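Local coordinates for L protein (CAS virus, PDB 5MV0) that probably cleaves capped host RNAs through its N-terminal, PD-(D/E)XK-type endonuclease domain to supply primers for viral transcription, at residues L158-L161 with L162-L166; G126-D129 with H130-E134; E50-C53 with C54-L57; R107-P110 with S111-K114. All blocks are in the same frame, centred on the assembly; numbering follows the deposited sequence.

Contact 1 (L158-L161 with L162-L166); sequences LFEL and LKLSL
F159 turns one face of its ring to K163, one turn on in helix 155-170. CB of K163 sits over that face, 4.2 Å from the ring centroid and 27° off its normal, a CH-pi contact, and CD of K163 follows it to 3.7 Å from CZ of F159. Both residues hold CG anti to the backbone N, and the lysine then runs on fully extended, passing obliquely across the phenyl until its NZ meets the carbonyl O of L199. E160 folds back at chi2 (-64°) and brings OE1 to within 3.6 Å of CG of L164. The same OE1 accepts a hydrogen bond of 2.7 Å from a water that NZ of K163 reaches only weakly, while OE2 pairs with R156, a turn earlier on the helix. Backbone bonds run beneath, the one from K163 N to F159 O being 2.9 Å and almost straight; S165 N closes the next-but-one turn of the ladder on L161 O at 3.2 Å. On the inner side L161 and S165 lean against helix 34-57. Around these polar points the packing is apolar: L161 also meets helix 4-20, and L162 and L166 meet helix 181-192. E160 is buried, yet R156 and the water attend both its carboxylate oxygens, which probably favours the charged form.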
ATOM      1  N   LEU B 158      12.702  -1.502  -6.324  1.00 16.21           N
ATOM      2  CA  LEU B 158      12.642  -1.867  -7.739  1.00 16.62           C
ATOM      3  C   LEU B 158      13.743  -2.845  -8.091  1.00 16.94           C
ATOM      4  O   LEU B 158      13.533  -3.774  -8.885  1.00 18.70           O
ATOM      5  CB  LEU B 158      12.773  -0.632  -8.631  1.00 17.37           C
ATOM      6  CG  LEU B 158      11.541   0.161  -9.066  1.00 20.06           C
ATOM      7  CD1 LEU B 158      10.588  -0.690  -9.937  1.00 18.84           C
ATOM      8  CD2 LEU B 158      10.834   0.708  -7.859  1.00 21.89           C
ATOM      9  N   PHE B 159      14.944  -2.608  -7.561  1.00 16.43           N
ATOM     10  CA  PHE B 159      16.052  -3.531  -7.773  1.00 15.13           C
ATOM     11  C   PHE B 159      15.731  -4.916  -7.226  1.00 17.44           C
ATOM     12  O   PHE B 159      15.987  -5.929  -7.883  1.00 14.86           O
ATOM     13  CB  PHE B 159      17.332  -2.999  -7.118  1.00 14.56           C
ATOM     14  CG  PHE B 159      18.410  -4.043  -7.026  1.00 18.31           C
ATOM     15  CD1 PHE B 159      19.137  -4.398  -8.161  1.00 18.20           C
ATOM     16  CD2 PHE B 159      18.648  -4.724  -5.835  1.00 15.30           C
ATOM     17  CE1 PHE B 159      20.107  -5.397  -8.099  1.00 17.44           C
ATOM     18  CE2 PHE B 159      19.614  -5.725  -5.770  1.00 18.38           C
ATOM     19  CZ  PHE B 159      20.351  -6.054  -6.894  1.00 19.82           C
ATOM     20  N   GLU B 160      15.198  -4.981  -6.000  1.00 13.99           N
ATOM     21  CA  GLU B 160      14.925  -6.282  -5.387  1.00 15.18           C
ATOM     22  C   GLU B 160      13.859  -7.060  -6.148  1.00 13.14           C
ATOM     23  O   GLU B 160      13.911  -8.297  -6.181  1.00 13.92           O
ATOM     24  CB  GLU B 160      14.501  -6.107  -3.924  1.00 19.49           C
ATOM     25  CG  GLU B 160      15.611  -5.594  -3.033  1.00 17.47           C
ATOM     26  CD  GLU B 160      16.780  -6.566  -2.926  1.00 19.98           C
ATOM     27  OE1 GLU B 160      16.556  -7.788  -3.005  1.00 22.82           O
ATOM     28  OE2 GLU B 160      17.931  -6.107  -2.779  1.00 23.07           O
ATOM     29  N   LEU B 161      12.880  -6.372  -6.744  1.00 12.65           N
ATOM     30  CA  LEU B 161      11.913  -7.077  -7.587  1.00 16.26           C
ATOM     31  C   LEU B 161      12.636  -7.837  -8.685  1.00 18.87           C
ATOM     32  O   LEU B 161      12.321  -8.997  -8.974  1.00 13.83           O
ATOM     33  CB  LEU B 161      10.924  -6.096  -8.222  1.00 13.15           C
ATOM     34  CG  LEU B 161       9.906  -5.390  -7.337  1.00 16.00           C
ATOM     35  CD1 LEU B 161       9.012  -4.560  -8.236  1.00 13.28           C
ATOM     36  CD2 LEU B 161       9.092  -6.436  -6.543  1.00 12.33           C
ATOM     37  N   LEU B 162      13.628  -7.193  -9.285  1.00 16.58           N
ATOM     38  CA  LEU B 162      14.364  -7.781 -10.399  1.00 15.74           C
ATOM     39  C   LEU B 162      15.308  -8.885  -9.924  1.00 17.74           C
ATOM     40  O   LEU B 162      15.330  -9.983 -10.492  1.00 15.96           O
ATOM     41  CB  LEU B 162      15.130  -6.670 -11.118  1.00 15.98           C
ATOM     42  CG  LEU B 162      16.048  -7.052 -12.288  1.00 22.58           C
ATOM     43  CD1 LEU B 162      15.224  -7.537 -13.478  1.00 18.99           C
ATOM     44  CD2 LEU B 162      16.949  -5.859 -12.667  1.00 20.21           C
ATOM     45  N   LYS B 163      16.102  -8.613  -8.885  1.00 15.37           N
ATOM     46  CA  LYS B 163      17.080  -9.597  -8.436  1.00 13.28           C
ATOM     47  C   LYS B 163      16.409 -10.837  -7.849  1.00 18.24           C
ATOM     48  O   LYS B 163      16.849 -11.968  -8.106  1.00 17.18           O
ATOM     49  CB  LYS B 163      18.021  -8.985  -7.396  1.00 17.62           C
ATOM     50  CG  LYS B 163      18.961 -10.048  -6.834  1.00 25.97           C
ATOM     51  CD  LYS B 163      19.838  -9.555  -5.739  1.00 30.09           C
ATOM     52  CE  LYS B 163      20.792 -10.661  -5.324  1.00 38.11           C
ATOM     53  NZ  LYS B 163      21.734 -10.178  -4.277  1.00 37.62           N
ATOM     54  N   LEU B 164      15.358 -10.654  -7.039  1.00 15.74           N
ATOM     55  CA  LEU B 164      14.738 -11.802  -6.379  1.00 13.03           C
ATOM     56  C   LEU B 164      13.925 -12.626  -7.361  1.00 16.92           C
ATOM     57  O   LEU B 164      13.890 -13.857  -7.259  1.00 17.57           O
ATOM     58  CB  LEU B 164      13.860 -11.354  -5.210  1.00 13.45           C
ATOM     59  CG  LEU B 164      14.624 -10.678  -4.065  1.00 17.18           C
ATOM     60  CD1 LEU B 164      13.668 -10.164  -2.990  1.00 15.18           C
ATOM     61  CD2 LEU B 164      15.674 -11.629  -3.470  1.00 18.14           C
ATOM     62  N   SER B 165      13.256 -11.974  -8.315  1.00 14.17           N
ATOM     63  CA  SER B 165      12.526 -12.743  -9.317  0.67 17.17           C
ATOM     64  C   SER B 165      13.485 -13.544 -10.198  1.00 17.03           C
ATOM     65  O   SER B 165      13.209 -14.712 -10.506  1.00 16.92           O
ATOM     66  CB  SER B 165      11.639 -11.823 -10.159  0.67 15.18           C
ATOM     67  OG  SER B 165      12.404 -10.996 -11.010  0.67 17.09           O
ATOM     68  N   LEU B 166      14.621 -12.947 -10.592  1.00 15.67           N
ATOM     69  CA  LEU B 166      15.601 -13.677 -11.403  1.00 19.23           C
ATOM     70  C   LEU B 166      16.235 -14.825 -10.627  1.00 20.58           C
ATOM     71  O   LEU B 166      16.495 -15.894 -11.191  1.00 20.49           O
ATOM     72  CB  LEU B 166      16.696 -12.738 -11.909  1.00 17.41           C
ATOM     73  CG  LEU B 166      16.293 -11.879 -13.105  1.00 24.98           C
ATOM     74  CD1 LEU B 166      17.403 -10.891 -13.445  1.00 21.66           C
ATOM     75  CD2 LEU B 166      15.940 -12.748 -14.315  1.00 22.44           C
TER
HETATM   76  O   HOH W   1      18.915  -8.947  -2.637  1.00 25.94           O

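Contact 2 (G126-D129 with H130-E134); sequences GVED and HLKHE
From G126 to H133 the backbone makes the i to i+4 bonds of a short alpha-helix, K132 N to E128 O being nearly straight at 2.8 Å, though H130 N to G126 O is weak. G126 is the N-cap, and its positive phi of 90° suits a residue without a side chain. Helix 127-133 lies against strand 137-145 and helix 68-73, at the far end of this cap-snatching domain. Its apolar side is V127 and L131, which run side by side in the same direction with CG1 of V127 3.7 Å from CD2 of L131; both rest on F138. E128 and K132 also lie alongside each other, CG of E128 touching CD of K132 at 3.7 Å. Bends at chi3 and chi4 swing the lysine's amine round, yet NZ of K132 stays 4.6 Å from OE2 of E128, too far for a salt bridge. H130 folds back along the first turn, and its ring makes a T-shaped (edge-to-face) contact with F82. Its ND1 donates to G126 O at 3.0 Å and 175°, with that oxygen in the imidazole plane but the nitrogen lying above the plane of the carbonyl.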
ATOM      1  N   GLY B 126      -1.838   5.563 -39.040  1.00 28.98           N
ATOM      2  CA  GLY B 126      -3.072   6.091 -39.578  1.00 31.05           C
ATOM      3  C   GLY B 126      -3.935   6.857 -38.596  1.00 35.66           C
ATOM      4  O   GLY B 126      -4.737   7.693 -39.024  1.00 33.62           O
ATOM      5  N   VAL B 127      -3.779   6.617 -37.293  1.00 25.37           N
ATOM      6  CA  VAL B 127      -4.691   7.190 -36.306  1.00 29.60           C
ATOM      7  C   VAL B 127      -4.564   8.708 -36.263  1.00 27.42           C
ATOM      8  O   VAL B 127      -5.570   9.433 -36.245  1.00 28.94           O
ATOM      9  CB  VAL B 127      -4.433   6.566 -34.920  1.00 26.03           C
ATOM     10  CG1 VAL B 127      -5.292   7.244 -33.861  1.00 27.26           C
ATOM     11  CG2 VAL B 127      -4.689   5.071 -34.971  1.00 25.33           C
ATOM     12  N   GLU B 128      -3.332   9.217 -36.225  1.00 23.10           N
ATOM     13  CA  GLU B 128      -3.150  10.659 -36.102  1.00 27.49           C
ATOM     14  C   GLU B 128      -3.807  11.393 -37.267  1.00 26.53           C
ATOM     15  O   GLU B 128      -4.476  12.412 -37.068  1.00 26.86           O
ATOM     16  CB  GLU B 128      -1.662  11.010 -36.019  1.00 24.97           C
ATOM     17  CG  GLU B 128      -1.425  12.471 -35.654  1.00 30.94           C
ATOM     18  CD  GLU B 128       0.053  12.881 -35.672  1.00 34.46           C
ATOM     19  OE1 GLU B 128       0.882  12.139 -36.232  1.00 39.58           O
ATOM     20  OE2 GLU B 128       0.377  13.962 -35.134  1.00 35.65           O
ATOM     21  N   ASP B 129      -3.631  10.880 -38.487  1.00 31.33           N
ATOM     22  CA  ASP B 129      -4.245  11.502 -39.657  1.00 32.47           C
ATOM     23  C   ASP B 129      -5.750  11.622 -39.497  1.00 27.04           C
ATOM     24  O   ASP B 129      -6.331  12.663 -39.820  1.00 29.38           O
ATOM     25  CB  ASP B 129      -3.913  10.705 -40.914  1.00 30.41           C
ATOM     26  CG  ASP B 129      -2.471  10.874 -41.344  1.00 48.54           C
ATOM     27  OD1 ASP B 129      -1.853  11.891 -40.959  1.00 47.96           O
ATOM     28  OD2 ASP B 129      -1.958   9.992 -42.066  1.00 53.40           O
ATOM     29  N   HIS B 130      -6.402  10.568 -39.002  1.00 28.35           N
ATOM     30  CA  HIS B 130      -7.854  10.619 -38.846  1.00 27.74           C
ATOM     31  C   HIS B 130      -8.265  11.680 -37.840  1.00 27.68           C
ATOM     32  O   HIS B 130      -9.258  12.386 -38.044  1.00 28.50           O
ATOM     33  CB  HIS B 130      -8.396   9.251 -38.437  1.00 28.99           C
ATOM     34  CG  HIS B 130      -8.562   8.305 -39.582  1.00 29.16           C
ATOM     35  ND1 HIS B 130      -7.526   7.541 -40.075  1.00 41.44           N
ATOM     36  CD2 HIS B 130      -9.641   8.013 -40.345  1.00 32.22           C
ATOM     37  CE1 HIS B 130      -7.960   6.816 -41.091  1.00 31.48           C
ATOM     38  NE2 HIS B 130      -9.240   7.081 -41.273  1.00 36.93           N
ATOM     39  N   LEU B 131      -7.510  11.818 -36.749  1.00 22.95           N
ATOM     40  CA  LEU B 131      -7.890  12.780 -35.726  1.00 25.52           C
ATOM     41  C   LEU B 131      -7.588  14.206 -36.170  1.00 26.49           C
ATOM     42  O   LEU B 131      -8.386  15.117 -35.930  1.00 23.26           O
ATOM     43  CB  LEU B 131      -7.178  12.457 -34.407  1.00 32.71           C
ATOM     44  CG  LEU B 131      -7.821  11.379 -33.519  1.00 28.79           C
ATOM     45  CD1 LEU B 131      -9.268  11.707 -33.281  1.00 28.03           C
ATOM     46  CD2 LEU B 131      -7.722  10.016 -34.128  1.00 35.96           C
ATOM     47  N   LYS B 132      -6.437  14.429 -36.803  1.00 23.01           N
ATOM     48  CA  LYS B 132      -6.143  15.779 -37.277  1.00 30.00           C
ATOM     49  C   LYS B 132      -7.165  16.224 -38.315  1.00 26.15           C
ATOM     50  O   LYS B 132      -7.531  17.403 -38.365  1.00 23.61           O
ATOM     51  CB  LYS B 132      -4.728  15.846 -37.854  1.00 30.65           C
ATOM     52  CG  LYS B 132      -3.617  15.655 -36.833  1.00 36.54           C
ATOM     53  CD  LYS B 132      -2.250  15.602 -37.507  1.00 35.02           C
ATOM     54  CE  LYS B 132      -1.774  16.981 -37.908  1.00 38.44           C
ATOM     55  NZ  LYS B 132      -1.495  17.828 -36.704  1.00 43.33           N
ATOM     56  N   HIS B 133      -7.658  15.284 -39.121  1.00 25.31           N
ATOM     57  CA  HIS B 133      -8.716  15.587 -40.077  1.00 26.59           C
ATOM     58  C   HIS B 133      -9.938  16.183 -39.388  1.00 34.63           C
ATOM     59  O   HIS B 133     -10.669  16.971 -39.994  1.00 28.51           O
ATOM     60  CB  HIS B 133      -9.087  14.313 -40.835  1.00 28.75           C
ATOM     61  CG  HIS B 133      -9.913  14.554 -42.061  1.00 35.59           C
ATOM     62  ND1 HIS B 133     -11.288  14.663 -42.027  1.00 34.02           N
ATOM     63  CD2 HIS B 133      -9.554  14.715 -43.356  1.00 28.71           C
ATOM     64  CE1 HIS B 133     -11.738  14.878 -43.250  1.00 40.24           C
ATOM     65  NE2 HIS B 133     -10.707  14.916 -44.075  1.00 37.34           N
ATOM     66  N   GLU B 134     -10.172  15.829 -38.125  1.00 31.69           N
ATOM     67  CA  GLU B 134     -11.297  16.355 -37.367  1.00 25.59           C
ATOM     68  C   GLU B 134     -10.927  17.579 -36.543  1.00 27.38           C
ATOM     69  O   GLU B 134     -11.737  18.025 -35.723  1.00 28.07           O
ATOM     70  CB  GLU B 134     -11.871  15.268 -36.450  1.00 31.61           C
ATOM     71  CG  GLU B 134     -12.319  14.014 -37.179  1.00 30.15           C
ATOM     72  CD  GLU B 134     -13.371  14.299 -38.243  1.00 42.11           C
ATOM     73  OE1 GLU B 134     -14.342  15.034 -37.950  1.00 38.72           O
ATOM     74  OE2 GLU B 134     -13.226  13.789 -39.373  1.00 40.64           O
TER

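Contact 3 (E50-C53 with C54-L57); sequences ELNC and CRDL
One face of the R55 guanidinium carries CD2 of L51, which stands 3.9 Å from NH2 of R55 and is displaced toward the rim of the group; OD1 of N52 comes obliquely, 4.3 Å from NH1 of R55, with no bond between them. Past the face, CD1 of L51 touches NE of R55 at 4.0 Å, and the two side chains cross at a slant. The bend at chi2 of R55 (-128°) carries the arginine back along helix 34-57, where NH1 makes a salt bridge with E21 and NH2 a long, weak ion pair with D23. Below, R55 N donates to L51 O at 2.9 Å, one of four successive helical bonds that begin at C54 N to E50 O. D56 sets its carboxylate near N52 O but spends OD2 on a salt bridge to R149, whose carbonyl O also accepts from ND2 of N52. C53, C54 and L57 all touch L102 of strand 98-106, an apolar patch on the sheet, while OE1 of E50 bonds NE2 of H61 on strand 60-61. Chemically, the charges of R55 and D56 are answered by E21 and R149, from other parts of the chain, which ties the end of the helix to both.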
ATOM      1  N   GLU B  50       5.225   2.504 -15.786  1.00 15.76           N
ATOM      2  CA  GLU B  50       4.072   3.112 -16.455  1.00 18.58           C
ATOM      3  C   GLU B  50       3.425   4.169 -15.582  1.00 19.57           C
ATOM      4  O   GLU B  50       3.084   5.256 -16.053  1.00 17.69           O
ATOM      5  CB  GLU B  50       3.006   2.067 -16.796  1.00 15.89           C
ATOM      6  CG  GLU B  50       3.355   1.021 -17.815  1.00 19.84           C
ATOM      7  CD  GLU B  50       2.327  -0.124 -17.791  1.00 21.69           C
ATOM      8  OE1 GLU B  50       1.286   0.004 -17.091  1.00 24.67           O
ATOM      9  OE2 GLU B  50       2.565  -1.151 -18.453  1.00 27.49           O
ATOM     10  N   LEU B  51       3.194   3.836 -14.311  1.00 14.66           N
ATOM     11  CA  LEU B  51       2.552   4.774 -13.393  1.00 19.18           C
ATOM     12  C   LEU B  51       3.325   6.084 -13.301  1.00 17.42           C
ATOM     13  O   LEU B  51       2.747   7.173 -13.390  1.00 18.49           O
ATOM     14  CB  LEU B  51       2.430   4.147 -12.002  1.00 16.17           C
ATOM     15  CG  LEU B  51       1.806   5.064 -10.944  1.00 20.12           C
ATOM     16  CD1 LEU B  51       0.466   5.600 -11.464  1.00 26.93           C
ATOM     17  CD2 LEU B  51       1.622   4.324  -9.629  1.00 24.61           C
ATOM     18  N   ASN B  52       4.634   5.998 -13.095  1.00 17.34           N
ATOM     19  CA  ASN B  52       5.392   7.221 -12.880  1.00 19.45           C
ATOM     20  C   ASN B  52       5.574   8.018 -14.167  1.00 25.54           C
ATOM     21  O   ASN B  52       5.628   9.253 -14.120  1.00 22.39           O
ATOM     22  CB  ASN B  52       6.708   6.866 -12.214  1.00 16.25           C
ATOM     23  CG  ASN B  52       6.495   6.437 -10.765  1.00 20.42           C
ATOM     24  OD1 ASN B  52       5.691   7.044 -10.055  1.00 22.16           O
ATOM     25  ND2 ASN B  52       7.177   5.385 -10.335  1.00 14.40           N
ATOM     26  N   CYS B  53       5.644   7.349 -15.321  1.00 17.26           N
ATOM     27  CA  CYS B  53       5.609   8.090 -16.582  1.00 20.29           C
ATOM     28  C   CYS B  53       4.299   8.851 -16.721  1.00 23.93           C
ATOM     29  O   CYS B  53       4.292  10.022 -17.123  1.00 24.01           O
ATOM     30  CB  CYS B  53       5.821   7.147 -17.773  1.00 19.13           C
ATOM     31  SG  CYS B  53       7.493   6.488 -17.927  1.00 20.66           S
ATOM     32  N   CYS B  54       3.179   8.216 -16.353  1.00 18.50           N
ATOM     33  CA  CYS B  54       1.886   8.892 -16.407  1.00 20.79           C
ATOM     34  C   CYS B  54       1.854  10.090 -15.478  1.00 28.64           C
ATOM     35  O   CYS B  54       1.395  11.172 -15.859  1.00 24.11           O
ATOM     36  CB  CYS B  54       0.761   7.928 -16.048  1.00 23.74           C
ATOM     37  SG  CYS B  54       0.431   6.697 -17.307  1.00 21.92           S
ATOM     38  N   ARG B  55       2.319   9.907 -14.237  1.00 22.83           N
ATOM     39  CA  ARG B  55       2.373  11.020 -13.299  1.00 24.85           C
ATOM     40  C   ARG B  55       3.231  12.160 -13.833  1.00 22.11           C
ATOM     41  O   ARG B  55       2.847  13.329 -13.723  1.00 25.05           O
ATOM     42  CB  ARG B  55       2.913  10.547 -11.953  1.00 27.60           C
ATOM     43  CG  ARG B  55       2.064   9.484 -11.299  1.00 30.26           C
ATOM     44  CD  ARG B  55       1.732   9.891  -9.895  1.00 32.02           C
ATOM     45  NE  ARG B  55       0.859   8.939  -9.225  1.00 33.21           N
ATOM     46  CZ  ARG B  55       1.226   8.250  -8.154  1.00 31.04           C
ATOM     47  NH1 ARG B  55       2.448   8.417  -7.673  1.00 32.13           N
ATOM     48  NH2 ARG B  55       0.383   7.406  -7.566  1.00 30.94           N
ATOM     49  N   ASP B  56       4.406  11.841 -14.385  1.00 24.02           N
ATOM     50  CA  ASP B  56       5.307  12.879 -14.889  1.00 28.06           C
ATOM     51  C   ASP B  56       4.694  13.635 -16.061  1.00 29.44           C
ATOM     52  O   ASP B  56       5.023  14.806 -16.281  1.00 28.89           O
ATOM     53  CB  ASP B  56       6.643  12.270 -15.317  1.00 24.81           C
ATOM     54  CG  ASP B  56       7.449  11.729 -14.152  1.00 29.88           C
ATOM     55  OD1 ASP B  56       7.167  12.119 -13.003  1.00 37.07           O
ATOM     56  OD2 ASP B  56       8.369  10.913 -14.387  1.00 30.96           O
ATOM     57  N   LEU B  57       3.825  12.981 -16.829  1.00 23.66           N
ATOM     58  CA  LEU B  57       3.146  13.592 -17.961  1.00 28.02           C
ATOM     59  C   LEU B  57       1.778  14.162 -17.606  1.00 30.72           C
ATOM     60  O   LEU B  57       1.155  14.806 -18.457  1.00 28.18           O
ATOM     61  CB  LEU B  57       2.993  12.569 -19.091  1.00 26.18           C
ATOM     62  CG  LEU B  57       4.266  12.069 -19.769  1.00 29.29           C
ATOM     63  CD1 LEU B  57       3.975  10.790 -20.565  1.00 27.55           C
ATOM     64  CD2 LEU B  57       4.853  13.144 -20.681  1.00 28.63           C
TER

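Contact 4 (R107-P110 with S111-K114); sequences RSMP and SDQK
This is a helix N-terminus at the protein surface, where the chain leaves strand 98-106 and enters helix 110-122 through M109 as N-cap. Q113 reaches back to the incoming loop: its NE2 donates to R107 O at 2.8 Å and 161°, the acceptor lying close to the amide plane. With CG anti to its own carbonyl carbon (chi1 -70°) and the chain extended beyond, the glutamine runs under the turn, CG packing 3.8 Å from CB of R107. Its backbone N meanwhile bonds to M109 O at 2.9 Å, so one residue holds the loop at two levels; K114 N to P110 O continues the helix. On the other side a water knits the turn together. It accepts from OG of S108 and from M109 N (2.8 Å), and donates to OD2 of D112 at 2.7 Å, while OD1 of D112 forms a salt bridge with R115. The R107 side chain bends at chi2 and passes within about 4 Å of a phosphate ion, likely a crystallisation additive. R107 touches both S144 of strand 137-145 and E186 of helix 181-192; Q113 also rests on S144, and S108 and M109 touch helix 181-192, with S108 N bonded to E186.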
ATOM      1  N   ARG B 107      14.033  -1.035 -21.290  1.00 19.24           N
ATOM      2  CA  ARG B 107      14.928  -1.898 -22.050  1.00 19.40           C
ATOM      3  C   ARG B 107      16.328  -1.441 -21.692  1.00 19.60           C
ATOM      4  O   ARG B 107      16.603  -0.238 -21.740  1.00 22.73           O
ATOM      5  CB  ARG B 107      14.710  -1.801 -23.572  1.00 20.73           C
ATOM      6  CG  ARG B 107      13.378  -2.349 -24.124  1.00 18.87           C
ATOM      7  CD  ARG B 107      13.273  -3.857 -23.904  1.00 23.90           C
ATOM      8  NE  ARG B 107      12.129  -4.441 -24.610  1.00 28.26           N
ATOM      9  CZ  ARG B 107      10.877  -4.405 -24.158  1.00 26.27           C
ATOM     10  NH1 ARG B 107      10.607  -3.798 -23.007  1.00 21.42           N
ATOM     11  NH2 ARG B 107       9.899  -4.972 -24.856  1.00 24.70           N
ATOM     12  N   SER B 108      17.198  -2.381 -21.327  1.00 17.39           N
ATOM     13  CA  SER B 108      18.479  -1.979 -20.745  1.00 28.90           C
ATOM     14  C   SER B 108      19.412  -1.382 -21.795  1.00 31.58           C
ATOM     15  O   SER B 108      20.162  -0.443 -21.502  1.00 30.72           O
ATOM     16  CB  SER B 108      19.154  -3.165 -20.047  1.00 25.74           C
ATOM     17  OG  SER B 108      19.342  -4.248 -20.945  1.00 32.96           O
ATOM     18  N   MET B 109      19.371  -1.900 -23.020  1.00 23.48           N
ATOM     19  CA  MET B 109      20.297  -1.511 -24.085  1.00 28.15           C
ATOM     20  C   MET B 109      19.657  -0.497 -25.018  1.00 30.12           C
ATOM     21  O   MET B 109      18.514  -0.702 -25.457  1.00 27.42           O
ATOM     22  CB  MET B 109      20.732  -2.735 -24.890  1.00 29.83           C
ATOM     23  CG  MET B 109      21.549  -3.783 -24.130  1.00 41.36           C
ATOM     24  SD  MET B 109      23.186  -3.226 -23.575  1.00 57.55           S
ATOM     25  CE  MET B 109      22.857  -2.452 -21.992  1.00 44.96           C
ATOM     26  N   PRO B 110      20.372   0.576 -25.375  1.00 31.81           N
ATOM     27  CA  PRO B 110      19.765   1.608 -26.233  1.00 25.30           C
ATOM     28  C   PRO B 110      19.285   1.092 -27.572  1.00 24.78           C
ATOM     29  O   PRO B 110      18.296   1.621 -28.101  1.00 28.87           O
ATOM     30  CB  PRO B 110      20.891   2.645 -26.393  1.00 39.19           C
ATOM     31  CG  PRO B 110      22.142   1.968 -25.913  1.00 38.63           C
ATOM     32  CD  PRO B 110      21.703   0.974 -24.887  1.00 28.14           C
ATOM     33  N   SER B 111      19.943   0.082 -28.150  1.00 26.64           N
ATOM     34  CA  SER B 111      19.471  -0.436 -29.430  1.00 34.13           C
ATOM     35  C   SER B 111      18.153  -1.180 -29.264  1.00 27.55           C
ATOM     36  O   SER B 111      17.305  -1.160 -30.165  1.00 29.84           O
ATOM     37  CB  SER B 111      20.523  -1.347 -30.067  1.00 38.03           C
ATOM     38  OG  SER B 111      20.707  -2.523 -29.304  1.00 42.62           O
ATOM     39  N   ASP B 112      17.970  -1.857 -28.125  1.00 24.17           N
ATOM     40  CA  ASP B 112      16.667  -2.441 -27.813  1.00 28.88           C
ATOM     41  C   ASP B 112      15.633  -1.362 -27.517  1.00 24.50           C
ATOM     42  O   ASP B 112      14.463  -1.501 -27.891  1.00 25.68           O
ATOM     43  CB  ASP B 112      16.791  -3.402 -26.631  1.00 27.93           C
ATOM     44  CG  ASP B 112      17.407  -4.724 -27.028  1.00 32.54           C
ATOM     45  OD1 ASP B 112      17.220  -5.128 -28.194  1.00 31.75           O
ATOM     46  OD2 ASP B 112      18.095  -5.344 -26.187  1.00 35.65           O
ATOM     47  N   GLN B 113      16.042  -0.281 -26.841  1.00 22.29           N
ATOM     48  CA  GLN B 113      15.137   0.849 -26.657  1.00 25.17           C
ATOM     49  C   GLN B 113      14.615   1.363 -27.993  1.00 27.61           C
ATOM     50  O   GLN B 113      13.418   1.659 -28.128  1.00 22.63           O
ATOM     51  CB  GLN B 113      15.839   1.974 -25.891  1.00 25.10           C
ATOM     52  CG  GLN B 113      16.119   1.661 -24.427  1.00 20.85           C
ATOM     53  CD  GLN B 113      17.092   2.625 -23.778  1.00 26.92           C
ATOM     54  OE1 GLN B 113      17.289   3.749 -24.245  1.00 26.47           O
ATOM     55  NE2 GLN B 113      17.722   2.180 -22.701  1.00 25.13           N
ATOM     56  N   LYS B 114      15.494   1.469 -28.997  1.00 26.34           N
ATOM     57  CA  LYS B 114      15.076   2.019 -30.283  1.00 26.89           C
ATOM     58  C   LYS B 114      14.068   1.112 -30.970  1.00 20.77           C
ATOM     59  O   LYS B 114      13.064   1.591 -31.511  1.00 24.84           O
ATOM     60  CB  LYS B 114      16.293   2.247 -31.193  1.00 26.12           C
ATOM     61  CG  LYS B 114      17.272   3.283 -30.660  1.00 38.10           C
ATOM     62  CD  LYS B 114      17.810   4.186 -31.762  1.00 51.34           C
ATOM     63  CE  LYS B 114      19.086   4.898 -31.322  1.00 58.96           C
ATOM     64  NZ  LYS B 114      18.930   5.576 -30.000  1.00 60.07           N
TER
HETATM   65  O   HOH W   2      18.162  -4.338 -23.632  1.00 28.47           O

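In the fold
All four contacts are local, helical or at a helix start, and none touches another. Contact 1 is the buried one, within the helical bundle; contact 3 is half buried, and contact 4 lies at the surface, as does much of contact 2. Helix 34-57 links two of them, carrying contact 3 near its end and packing on contact 1 further back. Strand 137-145 borders contacts 2 and 4, and helix 181-192 borders contacts 1 and 4. In contact 1 leucines pack outward on neighbouring helices, round an F159-K163 CH-pi contact and a buried E160. The charged groups of contact 3 find partners outside its segments, whereas contacts 2 and 4 each use a side-chain bond to a backbone carbonyl.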